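Local coordinates for cobalamin biosynthesis protein CobN (Mycobacterium tuberculosis, PDB 7C6O) that forms the large, catalytic subunit of cobaltochelatase, which probably carries the site where cobalt is inserted into the corrin ring during cobalamin biosynthesis, at residues A[469-475]-A[525-530]; A[507-511]-A[559-565]; A[518-522]-A[1009-1015]; A[581-586]-A[604-608]. All coordinates share one frame; numbering follows the deposited sequence.

How the contacts relate
Going from the N terminus, the chain meets the first halves of three contacts before any is closed: 469-475, at the end of helix 464-474, then 507-511 after strand 503-507, then 518-522. Contact 1 closes first, at 525-530, and contact 2 next, at 559-565. Contact 3 closes only at 1009-1015, so the three loops cross one another. Contact 4 (581-586 with 604-608) is short-range, follows contacts 1 and 2 in series, and falls within the long span of contact 3. Arg511 probably joins contact 2 to contact 1 through Leu526 O, while Arg604 joins contact 4 to contact 2. Contact 3 brings in helix 1007-1013 from far along the chain.

Contact 1: residues A[469-475]-A[525-530]; sequences VVTAYWG and DLPPSH
Trp474, the last residue of helix 464-474, lies against the extended 525-530 link that leads into helix 530-539. Its CB lies obliquely by the imidazole of His530, 3.9 Å from CD2. With CG anti to the carbonyl carbon (chi1 -59°), the indole swings over the backbone of Ser529, whose CA stands above the five-membered ring in a CH-pi contact, 3.5 Å from its centroid, while Ser529 CB covers the middle of the indole. At the edge, NE1 donates to Pro527 O over 2.9 Å; the acceptor is in the indole plane, but the N-H comes from above the carbonyl plane. Farther out, CZ2 meets Leu526 CD1.

The helix end is held a second time by His530, whose NE2 bonds the carbonyl O of Gly475 at 2.8 Å (N-H...O 164°). Val470 CG1 covers one face of this imidazole, and Tyr455 takes its ND1, so both ring nitrogens have partners and the rotation is fixed. Pro527 fills the groove between Val469 and Tyr473: its CD sits over one face of the tyrosine ring, offset to the rim and 3.4 Å from CD1, and its CG reaches Val469 CG1. A water bridges Tyr473 OH and Asp525 OD2; the hydroxyl also bonds Asp523, and the carboxylate forms a salt bridge with Lys999.

The contact thus fastens the C-terminal end of helix 464-474 to the link between helices 517-522 and 530-539. Ser529 N-caps the latter through Tyr532 N, and helix 452-459 packs Phe459 against Val470, Thr471 and His530.

Contact 2: residues A[507-511]-A[559-565]; sequences VQPPR and GNLEWLP
Gln508 and Asn560 meet where two loops leave neighbouring parts of one mixed beta-sheet: segment 507-511 follows strand 503-507, and the loop after strand 551-555 holds segment 559-565, with a 3-10 turn at 561-563. Both strands flank strand 369-373.

Hydrogen bonds come first. Gln508, extended with CG anti to its own N (chi1 -163°), brings OE1 to the backbone N of Asn560, 2.8 Å away, though the donor is tilted from the carbonyl plane. ND2 of Asn560 makes a weak but straight bond to Pro509 O (3.4 Å, 169°), and Asn560 OD1 finds its donor in Tyr532 OH. The two side-chain amides do not bond each other: they run antiparallel side by side, their planes only 19° apart, with OD1 of Asn560 lying 3.0 Å from Gln508 CD. Arg511 NH1 probably bonds Leu526 O in the conformer described.

Water carries the next link. Gln508 NE2 donates to a water that in turn donates to Glu562 OE1, 2.7 Å away, and NE2 also bonds Tyr536 OH; helix 530-539 therefore takes part in holding both amides.

Apolar packing completes the contact at Arg511. Bent at chi2, its chain runs past Leu564, whose CD2 touches CD at 3.9 Å and covers one face of the guanidinium. NH2 lies against the Pro565 ring, 3.3 Å from CD.

Contact 3: residues A[518-522]-A[1009-1015]; sequences VAIYH and QLIDSRS
A nearly antiparallel helix pair, with Ile520 packed between its members, joins helix 517-522 to helix 1007-1013 across almost 500 residues of sequence. The short axes pass 10.0 Å apart with a crossing angle of -154°. Ile520 has two branches to offer: CD1 reaches over the turn between Gln1009 and Ser1013, 3.7 Å from Ser1013 CB and 3.5 Å from Gln1009 O, while CG2 rests against the backbone and CB of Leu1010. Gln1009 adds its CB to this packing, and its chain bends away at chi2, taking the amide off the contact.

Tyr521 supplies the polar link. Its CG lies anti to the carbonyl carbon (chi1 -78°), and from there the ring stretches alongside the helix end until OH donates to Ser1015 O, 2.6 Å away. That oxygen is in the ring plane, and the hydroxyl approaches in the carbonyl plane on a lone pair. Leu1010 CD1 packs against the same end of the phenol, 3.7 Å from CE1. An ST turn holds Ser1015 N at the helix end and so is likely to steer its carbonyl: Ser1013 OG takes the N-H of Ser1015 (3.1 Å, 167°) and donates its own proton to Leu1010 O, which also receives Arg1014 N. Arg1014, with positive phi, turns the chain out of the helix.

Asp1021, Gln1024 and Val1025 of helix 1019-1030 also pack on Tyr521, and Trp1029 of the same helix bonds Ile520 O. Phe513, in the loop before helix 517-522, touches both Ile520 and Gln1009.

Contact 4: residues A[581-586]-A[604-608]; sequences LGDLPL and RAHAV
His606, in a left-handed backbone conformation (phi 37°) and with CG between its backbone N and carbonyl carbon (chi1 56°), points its imidazole at the turn where Leu581 ends a helix. This is the point at which two neighbouring parallel strands, 586-591 and 608-612, begin, each preceded by a helix: 576-581 and 595-604. The two are successive strands of the mixed sheet, so the contact joins the entrance loops of a beta-alpha-beta unit.

NE2 of His606 donates to Leu584 O at 2.7 Å; the bond is almost straight and the oxygen lies in the imidazole plane, although the donor stands above the carbonyl plane. Leu584 closes a type II' beta turn that starts at Leu581, with Gly582 at positive phi, and Leu584 N bonds Leu581 O. The Leu581 side chain comes to meet the imidazole, CD2 3.4 Å from CE1. Leu352, on helix 343-361, packs on the histidine as well.

Apolar contacts gather round Ala605. Its CB is shared by Leu581 CD2 and Leu586 CD2, the latter also touching Ala607 CB at 3.8 Å; Leu586 thus spans two residues of the partner loop.

Backbone pairing begins where the strands start. A water spans the first gap, accepting from Leu586 N and donating to His606 O over 2.8 Å. One step on, Leu586 O is 3.5 Å from Ala607 CA in a CA-H...O contact, and the same oxygen accepts Val608 N at 2.8 Å with an N-H...O angle of 176°.

Contact 1: residues A[469-475]-A[525-530]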
loop_
_atom_site.group_PDB
_atom_site.type_symbol
_atom_site.label_atom_id
_atom_site.label_comp_id
_atom_site.label_asym_id
_atom_site.label_seq_id
_atom_site.Cartn_x
_atom_site.Cartn_y
_atom_site.Cartn_z
ATOM N N VAL A 469 -7.042 -2.541 27.080
ATOM C CA VAL A 469 -7.177 -1.276 26.362
ATOM C C VAL A 469 -8.623 -1.052 25.934
ATOM O O VAL A 469 -9.144 0.067 26.005
ATOM C CB VAL A 469 -6.216 -1.249 25.159
ATOM C CG1 VAL A 469 -6.437 -0.002 24.322
ATOM C CG2 VAL A 469 -4.773 -1.327 25.636
ATOM N N VAL A 470 -9.297 -2.113 25.485
ATOM C CA VAL A 470 -10.683 -1.973 25.041
ATOM C C VAL A 470 -11.574 -1.557 26.205
ATOM O O VAL A 470 -12.392 -0.638 26.087
ATOM C CB VAL A 470 -11.178 -3.276 24.385
ATOM C CG1 VAL A 470 -12.682 -3.221 24.169
ATOM C CG2 VAL A 470 -10.462 -3.510 23.062
ATOM N N THR A 471 -11.421 -2.220 27.356
ATOM C CA THR A 471 -12.242 -1.860 28.508
ATOM C C THR A 471 -11.843 -0.506 29.080
ATOM O O THR A 471 -12.676 0.176 29.686
ATOM C CB THR A 471 -12.157 -2.936 29.593
ATOM O OG1 THR A 471 -10.791 -3.122 29.982
ATOM C CG2 THR A 471 -12.728 -4.257 29.089
ATOM N N ALA A 472 -10.584 -0.100 28.901
ATOM C CA ALA A 472 -10.159 1.205 29.398
ATOM C C ALA A 472 -10.896 2.332 28.688
ATOM O O ALA A 472 -11.245 3.345 29.306
ATOM C CB ALA A 472 -8.649 1.366 29.235
ATOM N N TYR A 473 -11.155 2.168 27.391
ATOM C CA TYR A 473 -11.827 3.200 26.614
ATOM C C TYR A 473 -13.335 3.006 26.533
ATOM O O TYR A 473 -14.075 3.995 26.481
ATOM C CB TYR A 473 -11.246 3.254 25.199
ATOM C CG TYR A 473 -9.902 3.939 25.118
ATOM C CD1 TYR A 473 -8.725 3.236 25.344
ATOM C CD2 TYR A 473 -9.810 5.292 24.814
ATOM C CE1 TYR A 473 -7.495 3.865 25.266
ATOM C CE2 TYR A 473 -8.588 5.926 24.735
ATOM C CZ TYR A 473 -7.436 5.210 24.962
ATOM O OH TYR A 473 -6.218 5.842 24.882
ATOM N N TRP A 474 -13.811 1.761 26.524
ATOM C CA TRP A 474 -15.219 1.480 26.283
ATOM C C TRP A 474 -15.932 0.846 27.468
ATOM O O TRP A 474 -17.119 0.516 27.352
ATOM C CB TRP A 474 -15.366 0.579 25.050
ATOM C CG TRP A 474 -14.788 1.201 23.815
ATOM C CD1 TRP A 474 -13.594 0.897 23.222
ATOM C CD2 TRP A 474 -15.369 2.252 23.032
ATOM N NE1 TRP A 474 -13.403 1.689 22.110
ATOM C CE2 TRP A 474 -14.479 2.528 21.975
ATOM C CE3 TRP A 474 -16.558 2.984 23.122
ATOM C CZ2 TRP A 474 -14.741 3.502 21.013
ATOM C CZ3 TRP A 474 -16.816 3.951 22.167
ATOM C CH2 TRP A 474 -15.912 4.201 21.126
ATOM N N GLY A 475 -15.254 0.671 28.600
ATOM C CA GLY A 475 -15.869 0.093 29.771
ATOM C C GLY A 475 -15.873 -1.421 29.713
ATOM O O GLY A 475 -15.506 -2.025 28.701
ATOM N N ASP A 525 -4.787 6.088 19.042
ATOM C CA ASP A 525 -4.806 4.642 19.245
ATOM C C ASP A 525 -6.112 4.139 19.847
ATOM O O ASP A 525 -6.118 3.083 20.498
ATOM C CB ASP A 525 -3.625 4.218 20.122
ATOM C CG ASP A 525 -3.481 5.072 21.365
ATOM O OD1 ASP A 525 -4.215 6.075 21.498
ATOM O OD2 ASP A 525 -2.628 4.735 22.213
ATOM N N LEU A 526 -7.214 4.858 19.647
ATOM C CA LEU A 526 -8.517 4.445 20.144
ATOM C C LEU A 526 -8.825 3.018 19.691
ATOM O O LEU A 526 -8.845 2.753 18.481
ATOM C CB LEU A 526 -9.599 5.398 19.643
ATOM C CG LEU A 526 -11.036 5.056 20.050
ATOM C CD1 LEU A 526 -11.221 5.226 21.549
ATOM C CD2 LEU A 526 -12.046 5.903 19.277
ATOM N N PRO A 527 -9.049 2.085 20.611
ATOM C CA PRO A 527 -9.314 0.699 20.214
ATOM C C PRO A 527 -10.721 0.551 19.669
ATOM O O PRO A 527 -11.571 1.429 19.880
ATOM C CB PRO A 527 -9.138 -0.076 21.529
ATOM C CG PRO A 527 -9.517 0.916 22.581
ATOM C CD PRO A 527 -9.017 2.246 22.075
ATOM N N PRO A 528 -11.010 -0.537 18.954
ATOM C CA PRO A 528 -12.391 -0.786 18.532
ATOM C C PRO A 528 -13.288 -0.990 19.741
ATOM O O PRO A 528 -12.852 -1.465 20.793
ATOM C CB PRO A 528 -12.284 -2.063 17.691
ATOM C CG PRO A 528 -11.072 -2.756 18.233
ATOM C CD PRO A 528 -10.112 -1.642 18.568
ATOM N N SER A 529 -14.554 -0.614 19.584
ATOM C CA SER A 529 -15.531 -0.747 20.652
ATOM C C SER A 529 -16.015 -2.192 20.762
ATOM O O SER A 529 -15.736 -3.038 19.908
ATOM C CB SER A 529 -16.720 0.179 20.408
ATOM O OG SER A 529 -17.482 -0.274 19.298
ATOM N N HIS A 530 -16.753 -2.472 21.842
ATOM C CA HIS A 530 -17.396 -3.775 21.969
ATOM C C HIS A 530 -18.409 -4.000 20.854
ATOM O O HIS A 530 -18.573 -5.130 20.382
ATOM C CB HIS A 530 -18.083 -3.909 23.331
ATOM C CG HIS A 530 -17.143 -3.885 24.497
ATOM N ND1 HIS A 530 -16.239 -4.897 24.751
ATOM C CD2 HIS A 530 -16.981 -2.980 25.491
ATOM C CE1 HIS A 530 -15.558 -4.611 25.846
ATOM N NE2 HIS A 530 -15.988 -3.453 26.314
HETATM O O HOH W 1 -3.746 4.396 24.981
#

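Contact 2: residues A[507-511]-A[559-565]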
loop_
_atom_site.group_PDB
_atom_site.type_symbol
_atom_site.label_atom_id
_atom_site.label_comp_id
_atom_site.label_asym_id
_atom_site.label_seq_id
_atom_site.Cartn_x
_atom_site.Cartn_y
_atom_site.Cartn_z
ATOM N N VAL A 507 -23.259 -2.401 7.080
ATOM C CA VAL A 507 -22.391 -1.235 7.115
ATOM C C VAL A 507 -21.301 -1.489 8.145
ATOM O O VAL A 507 -21.583 -1.923 9.267
ATOM C CB VAL A 507 -23.189 0.034 7.445
ATOM C CG1 VAL A 507 -22.261 1.231 7.485
ATOM C CG2 VAL A 507 -24.297 0.244 6.426
ATOM N N GLN A 508 -20.055 -1.249 7.756
ATOM C CA GLN A 508 -18.936 -1.451 8.665
ATOM C C GLN A 508 -19.166 -0.652 9.945
ATOM O O GLN A 508 -19.562 0.521 9.873
ATOM C CB GLN A 508 -17.634 -1.027 7.992
ATOM C CG GLN A 508 -16.380 -1.546 8.664
ATOM C CD GLN A 508 -15.140 -1.284 7.838
ATOM O OE1 GLN A 508 -14.951 -0.184 7.317
ATOM N NE2 GLN A 508 -14.290 -2.299 7.704
ATOM N N PRO A 509 -18.959 -1.245 11.120
ATOM C CA PRO A 509 -19.260 -0.532 12.357
ATOM C C PRO A 509 -18.391 0.701 12.487
ATOM O O PRO A 509 -17.281 0.763 11.926
ATOM C CB PRO A 509 -18.939 -1.563 13.448
ATOM C CG PRO A 509 -18.915 -2.876 12.758
ATOM C CD PRO A 509 -18.466 -2.607 11.366
ATOM N N PRO A 510 -18.853 1.711 13.218
ATOM C CA PRO A 510 -18.088 2.956 13.313
ATOM C C PRO A 510 -16.812 2.779 14.120
ATOM O O PRO A 510 -16.744 1.992 15.070
ATOM C CB PRO A 510 -19.059 3.916 14.008
ATOM C CG PRO A 510 -19.964 3.035 14.778
ATOM C CD PRO A 510 -20.114 1.775 13.975
ATOM N N ARG A 511 -15.790 3.536 13.717
ATOM C CA ARG A 511 -14.493 3.478 14.382
ATOM C C ARG A 511 -14.596 3.899 15.845
ATOM O O ARG A 511 -13.915 3.338 16.712
ATOM C CB ARG A 511 -13.507 4.364 13.622
ATOM C CG ARG A 511 -12.131 4.464 14.225
ATOM C CD ARG A 511 -11.286 3.238 13.937
ATOM N NE ARG A 511 -9.934 3.442 14.442
ATOM C CZ ARG A 511 -9.593 3.305 15.717
ATOM N NH1 ARG A 511 -10.505 2.955 16.616
ATOM N NH2 ARG A 511 -8.342 3.523 16.097
ATOM N N GLY A 559 -12.205 0.166 3.777
ATOM C CA GLY A 559 -12.767 0.103 5.110
ATOM C C GLY A 559 -11.751 0.443 6.188
ATOM O O GLY A 559 -10.612 0.822 5.918
ATOM N N ASN A 560 -12.180 0.293 7.444
ATOM C CA ASN A 560 -11.347 0.668 8.578
ATOM C C ASN A 560 -10.738 -0.513 9.322
ATOM O O ASN A 560 -9.869 -0.297 10.173
ATOM C CB ASN A 560 -12.139 1.535 9.573
ATOM C CG ASN A 560 -13.389 0.845 10.116
ATOM O OD1 ASN A 560 -13.486 -0.382 10.154
ATOM N ND2 ASN A 560 -14.354 1.649 10.552
ATOM N N LEU A 561 -11.161 -1.747 9.037
ATOM C CA LEU A 561 -10.656 -2.886 9.802
ATOM C C LEU A 561 -9.143 -3.018 9.664
ATOM O O LEU A 561 -8.431 -3.191 10.660
ATOM C CB LEU A 561 -11.353 -4.175 9.364
ATOM C CG LEU A 561 -10.979 -5.420 10.179
ATOM C CD1 LEU A 561 -12.194 -6.302 10.411
ATOM C CD2 LEU A 561 -9.868 -6.219 9.506
ATOM N N GLU A 562 -8.634 -2.939 8.433
ATOM C CA GLU A 562 -7.196 -3.074 8.225
ATOM C C GLU A 562 -6.412 -1.858 8.703
ATOM O O GLU A 562 -5.185 -1.843 8.560
ATOM C CB GLU A 562 -6.896 -3.349 6.747
ATOM C CG GLU A 562 -7.247 -2.217 5.782
ATOM C CD GLU A 562 -8.686 -2.272 5.277
ATOM O OE1 GLU A 562 -9.570 -2.767 6.008
ATOM O OE2 GLU A 562 -8.931 -1.817 4.139
ATOM N N TRP A 563 -7.079 -0.853 9.274
ATOM C CA TRP A 563 -6.412 0.324 9.812
ATOM C C TRP A 563 -6.575 0.444 11.322
ATOM O O TRP A 563 -6.219 1.482 11.891
ATOM C CB TRP A 563 -6.928 1.586 9.115
ATOM C CG TRP A 563 -6.663 1.562 7.643
ATOM C CD1 TRP A 563 -7.513 1.136 6.662
ATOM C CD2 TRP A 563 -5.451 1.951 6.985
ATOM N NE1 TRP A 563 -6.906 1.248 5.431
ATOM C CE2 TRP A 563 -5.641 1.745 5.604
ATOM C CE3 TRP A 563 -4.225 2.457 7.430
ATOM C CZ2 TRP A 563 -4.652 2.029 4.663
ATOM C CZ3 TRP A 563 -3.244 2.740 6.493
ATOM C CH2 TRP A 563 -3.465 2.525 5.126
ATOM N N LEU A 564 -7.097 -0.588 11.982
ATOM C CA LEU A 564 -7.235 -0.573 13.426
ATOM C C LEU A 564 -5.860 -0.641 14.089
ATOM O O LEU A 564 -4.897 -1.137 13.497
ATOM C CB LEU A 564 -8.098 -1.743 13.891
ATOM C CG LEU A 564 -9.579 -1.728 13.506
ATOM C CD1 LEU A 564 -10.260 -2.986 14.017
ATOM C CD2 LEU A 564 -10.267 -0.482 14.045
ATOM N N PRO A 565 -5.743 -0.137 15.320
ATOM C CA PRO A 565 -4.448 -0.179 16.005
ATOM C C PRO A 565 -3.942 -1.603 16.178
ATOM O O PRO A 565 -4.712 -2.546 16.384
ATOM C CB PRO A 565 -4.738 0.481 17.360
ATOM C CG PRO A 565 -5.907 1.365 17.095
ATOM C CD PRO A 565 -6.745 0.629 16.081
HETATM O O HOH W 2 -12.257 -3.140 5.846
#

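Contact 3: residues A[518-522]-A[1009-1015]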
loop_
_atom_site.group_PDB
_atom_site.type_symbol
_atom_site.label_atom_id
_atom_site.label_comp_id
_atom_site.label_asym_id
_atom_site.label_seq_id
_atom_site.Cartn_x
_atom_site.Cartn_y
_atom_site.Cartn_z
ATOM N N VAL A 518 -13.195 13.772 22.557
ATOM C CA VAL A 518 -11.965 13.912 23.330
ATOM C C VAL A 518 -10.890 12.977 22.792
ATOM O O VAL A 518 -9.695 13.300 22.828
ATOM C CB VAL A 518 -12.244 13.661 24.826
ATOM C CG1 VAL A 518 -10.967 13.797 25.647
ATOM C CG2 VAL A 518 -13.307 14.621 25.332
ATOM N N ALA A 519 -11.291 11.817 22.263
ATOM C CA ALA A 519 -10.323 10.889 21.687
ATOM C C ALA A 519 -9.656 11.468 20.444
ATOM O O ALA A 519 -8.535 11.071 20.104
ATOM C CB ALA A 519 -11.002 9.561 21.355
ATOM N N ILE A 520 -10.318 12.398 19.753
ATOM C CA ILE A 520 -9.705 13.011 18.579
ATOM C C ILE A 520 -8.500 13.849 18.983
ATOM O O ILE A 520 -7.489 13.893 18.270
ATOM C CB ILE A 520 -10.742 13.851 17.810
ATOM C CG1 ILE A 520 -11.931 12.984 17.389
ATOM C CG2 ILE A 520 -10.097 14.511 16.599
ATOM C CD1 ILE A 520 -13.053 13.767 16.737
ATOM N N TYR A 521 -8.580 14.520 20.134
ATOM C CA TYR A 521 -7.485 15.368 20.584
ATOM C C TYR A 521 -6.373 14.596 21.283
ATOM O O TYR A 521 -5.276 15.141 21.447
ATOM C CB TYR A 521 -8.003 16.455 21.533
ATOM C CG TYR A 521 -8.687 17.619 20.845
ATOM C CD1 TYR A 521 -10.020 17.542 20.462
ATOM C CD2 TYR A 521 -7.999 18.799 20.588
ATOM C CE1 TYR A 521 -10.648 18.606 19.834
ATOM C CE2 TYR A 521 -8.618 19.869 19.960
ATOM C CZ TYR A 521 -9.941 19.768 19.589
ATOM O OH TYR A 521 -10.561 20.831 18.966
ATOM N N HIS A 522 -6.616 13.352 21.698
ATOM C CA HIS A 522 -5.666 12.685 22.586
ATOM C C HIS A 522 -5.380 11.224 22.275
ATOM O O HIS A 522 -4.374 10.708 22.774
ATOM C CB HIS A 522 -6.148 12.777 24.039
ATOM C CG HIS A 522 -6.258 14.179 24.547
ATOM N ND1 HIS A 522 -5.177 14.880 25.035
ATOM C CD2 HIS A 522 -7.321 15.012 24.639
ATOM C CE1 HIS A 522 -5.569 16.086 25.407
ATOM N NE2 HIS A 522 -6.865 16.191 25.178
ATOM N N GLN A 1009 -11.336 13.372 11.229
ATOM C CA GLN A 1009 -12.186 13.153 12.395
ATOM C C GLN A 1009 -12.561 14.473 13.056
ATOM O O GLN A 1009 -13.711 14.664 13.471
ATOM C CB GLN A 1009 -11.481 12.236 13.399
ATOM C CG GLN A 1009 -11.399 10.773 12.974
ATOM C CD GLN A 1009 -10.295 10.501 11.964
ATOM O OE1 GLN A 1009 -9.516 11.389 11.618
ATOM N NE2 GLN A 1009 -10.224 9.261 11.489
ATOM N N LEU A 1010 -11.607 15.401 13.153
ATOM C CA LEU A 1010 -11.884 16.684 13.791
ATOM C C LEU A 1010 -12.918 17.480 13.002
ATOM O O LEU A 1010 -13.891 17.991 13.569
ATOM C CB LEU A 1010 -10.588 17.484 13.941
ATOM C CG LEU A 1010 -10.718 18.796 14.716
ATOM C CD1 LEU A 1010 -11.100 18.524 16.172
ATOM C CD2 LEU A 1010 -9.432 19.604 14.633
ATOM N N ILE A 1011 -12.725 17.589 11.683
ATOM C CA ILE A 1011 -13.639 18.372 10.853
ATOM C C ILE A 1011 -15.040 17.770 10.881
ATOM O O ILE A 1011 -16.043 18.494 10.921
ATOM C CB ILE A 1011 -13.087 18.487 9.418
ATOM C CG1 ILE A 1011 -12.249 19.760 9.260
ATOM C CG2 ILE A 1011 -14.212 18.479 8.392
ATOM C CD1 ILE A 1011 -11.063 19.855 10.192
ATOM N N ASP A 1012 -15.133 16.439 10.888
ATOM C CA ASP A 1012 -16.443 15.797 10.928
ATOM C C ASP A 1012 -17.125 15.983 12.277
ATOM O O ASP A 1012 -18.354 16.104 12.333
ATOM C CB ASP A 1012 -16.310 14.313 10.588
ATOM C CG ASP A 1012 -16.129 14.073 9.103
ATOM O OD1 ASP A 1012 -16.290 15.036 8.324
ATOM O OD2 ASP A 1012 -15.826 12.927 8.712
ATOM N N SER A 1013 -16.355 16.017 13.367
ATOM C CA SER A 1013 -16.936 16.263 14.681
ATOM C C SER A 1013 -17.317 17.722 14.879
ATOM O O SER A 1013 -18.174 18.015 15.719
ATOM C CB SER A 1013 -15.960 15.856 15.782
ATOM O OG SER A 1013 -14.966 16.855 15.955
ATOM N N ARG A 1014 -16.682 18.632 14.144
ATOM C CA ARG A 1014 -16.873 20.076 14.236
ATOM C C ARG A 1014 -16.456 20.646 15.588
ATOM O O ARG A 1014 -16.712 21.823 15.861
ATOM C CB ARG A 1014 -18.325 20.475 13.924
ATOM C CG ARG A 1014 -18.858 19.892 12.620
ATOM C CD ARG A 1014 -20.171 20.539 12.200
ATOM N NE ARG A 1014 -21.284 20.186 13.074
ATOM C CZ ARG A 1014 -22.536 20.586 12.879
ATOM N NH1 ARG A 1014 -22.833 21.356 11.839
ATOM N NH2 ARG A 1014 -23.492 20.219 13.720
ATOM N N SER A 1015 -15.794 19.855 16.433
ATOM C CA SER A 1015 -15.432 20.288 17.785
ATOM C C SER A 1015 -14.056 20.961 17.799
ATOM O O SER A 1015 -13.109 20.507 18.443
ATOM C CB SER A 1015 -15.478 19.105 18.746
ATOM O OG SER A 1015 -16.792 18.587 18.858
#

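Contact 4: residues A[581-586]-A[604-608]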
loop_
_atom_site.group_PDB
_atom_site.type_symbol
_atom_site.label_atom_id
_atom_site.label_comp_id
_atom_site.label_asym_id
_atom_site.label_seq_id
_atom_site.Cartn_x
_atom_site.Cartn_y
_atom_site.Cartn_z
ATOM N N LEU A 581 -11.369 -9.888 12.713
ATOM C CA LEU A 581 -11.549 -10.672 11.493
ATOM C C LEU A 581 -11.348 -12.169 11.707
ATOM O O LEU A 581 -12.044 -12.977 11.079
ATOM C CB LEU A 581 -10.595 -10.172 10.405
ATOM C CG LEU A 581 -10.821 -10.722 8.995
ATOM C CD1 LEU A 581 -12.256 -10.467 8.545
ATOM C CD2 LEU A 581 -9.838 -10.093 8.018
ATOM N N GLY A 582 -10.412 -12.557 12.570
ATOM C CA GLY A 582 -10.198 -13.972 12.842
ATOM C C GLY A 582 -9.762 -14.736 11.605
ATOM O O GLY A 582 -8.919 -14.280 10.826
ATOM N N ASP A 583 -10.349 -15.919 11.419
ATOM C CA ASP A 583 -10.045 -16.791 10.291
ATOM C C ASP A 583 -10.877 -16.488 9.049
ATOM O O ASP A 583 -10.763 -17.216 8.057
ATOM C CB ASP A 583 -10.257 -18.261 10.680
ATOM C CG ASP A 583 -9.303 -18.732 11.761
ATOM O OD1 ASP A 583 -8.209 -18.148 11.897
ATOM O OD2 ASP A 583 -9.650 -19.700 12.471
ATOM N N LEU A 584 -11.700 -15.446 9.071
ATOM C CA LEU A 584 -12.631 -15.194 7.969
ATOM C C LEU A 584 -11.895 -14.833 6.686
ATOM O O LEU A 584 -11.114 -13.870 6.679
ATOM C CB LEU A 584 -13.594 -14.071 8.339
ATOM C CG LEU A 584 -14.718 -14.389 9.320
ATOM C CD1 LEU A 584 -15.376 -13.100 9.780
ATOM C CD2 LEU A 584 -15.739 -15.313 8.673
ATOM N N PRO A 585 -12.106 -15.559 5.588
ATOM C CA PRO A 585 -11.552 -15.122 4.302
ATOM C C PRO A 585 -12.116 -13.763 3.914
ATOM O O PRO A 585 -13.303 -13.488 4.100
ATOM C CB PRO A 585 -11.999 -16.219 3.327
ATOM C CG PRO A 585 -12.257 -17.420 4.199
ATOM C CD PRO A 585 -12.792 -16.860 5.484
ATOM N N LEU A 586 -11.246 -12.905 3.386
ATOM C CA LEU A 586 -11.612 -11.545 3.007
ATOM C C LEU A 586 -11.284 -11.327 1.537
ATOM O O LEU A 586 -10.121 -11.431 1.131
ATOM C CB LEU A 586 -10.890 -10.517 3.883
ATOM C CG LEU A 586 -11.081 -9.034 3.542
ATOM C CD1 LEU A 586 -12.548 -8.636 3.619
ATOM C CD2 LEU A 586 -10.233 -8.151 4.457
ATOM N N ARG A 604 -2.525 -6.599 6.731
ATOM C CA ARG A 604 -3.081 -6.560 8.078
ATOM C C ARG A 604 -4.431 -7.262 8.187
ATOM O O ARG A 604 -4.954 -7.398 9.298
ATOM C CB ARG A 604 -3.196 -5.108 8.566
ATOM C CG ARG A 604 -1.864 -4.358 8.533
ATOM C CD ARG A 604 -1.934 -2.980 9.183
ATOM N NE ARG A 604 -1.771 -3.020 10.638
ATOM C CZ ARG A 604 -2.701 -2.630 11.503
ATOM N NH1 ARG A 604 -3.863 -2.163 11.062
ATOM N NH2 ARG A 604 -2.467 -2.693 12.808
ATOM N N ALA A 605 -4.995 -7.737 7.072
ATOM C CA ALA A 605 -6.272 -8.440 7.114
ATOM C C ALA A 605 -6.320 -9.582 6.102
ATOM O O ALA A 605 -7.403 -9.947 5.628
ATOM C CB ALA A 605 -7.438 -7.474 6.878
ATOM N N HIS A 606 -5.155 -10.156 5.775
ATOM C CA HIS A 606 -4.973 -11.256 4.825
ATOM C C HIS A 606 -5.905 -11.186 3.618
ATOM O O HIS A 606 -6.404 -12.216 3.152
ATOM C CB HIS A 606 -5.134 -12.613 5.527
ATOM C CG HIS A 606 -6.442 -12.792 6.235
ATOM N ND1 HIS A 606 -6.590 -12.570 7.588
ATOM C CD2 HIS A 606 -7.655 -13.194 5.786
ATOM C CE1 HIS A 606 -7.839 -12.817 7.938
ATOM N NE2 HIS A 606 -8.507 -13.194 6.863
ATOM N N ALA A 607 -6.122 -9.987 3.086
ATOM C CA ALA A 607 -7.112 -9.813 2.034
ATOM C C ALA A 607 -6.637 -10.416 0.717
ATOM O O ALA A 607 -5.446 -10.390 0.392
ATOM C CB ALA A 607 -7.423 -8.330 1.836
ATOM N N VAL A 608 -7.582 -10.970 -0.034
ATOM C CA VAL A 608 -7.390 -11.299 -1.442
ATOM C C VAL A 608 -8.036 -10.177 -2.241
ATOM O O VAL A 608 -9.265 -10.079 -2.306
ATOM C CB VAL A 608 -8.000 -12.661 -1.803
ATOM C CG1 VAL A 608 -7.888 -12.914 -3.304
ATOM C CG2 VAL A 608 -7.324 -13.781 -1.021
HETATM O O HOH W 3 -8.559 -13.905 2.700
#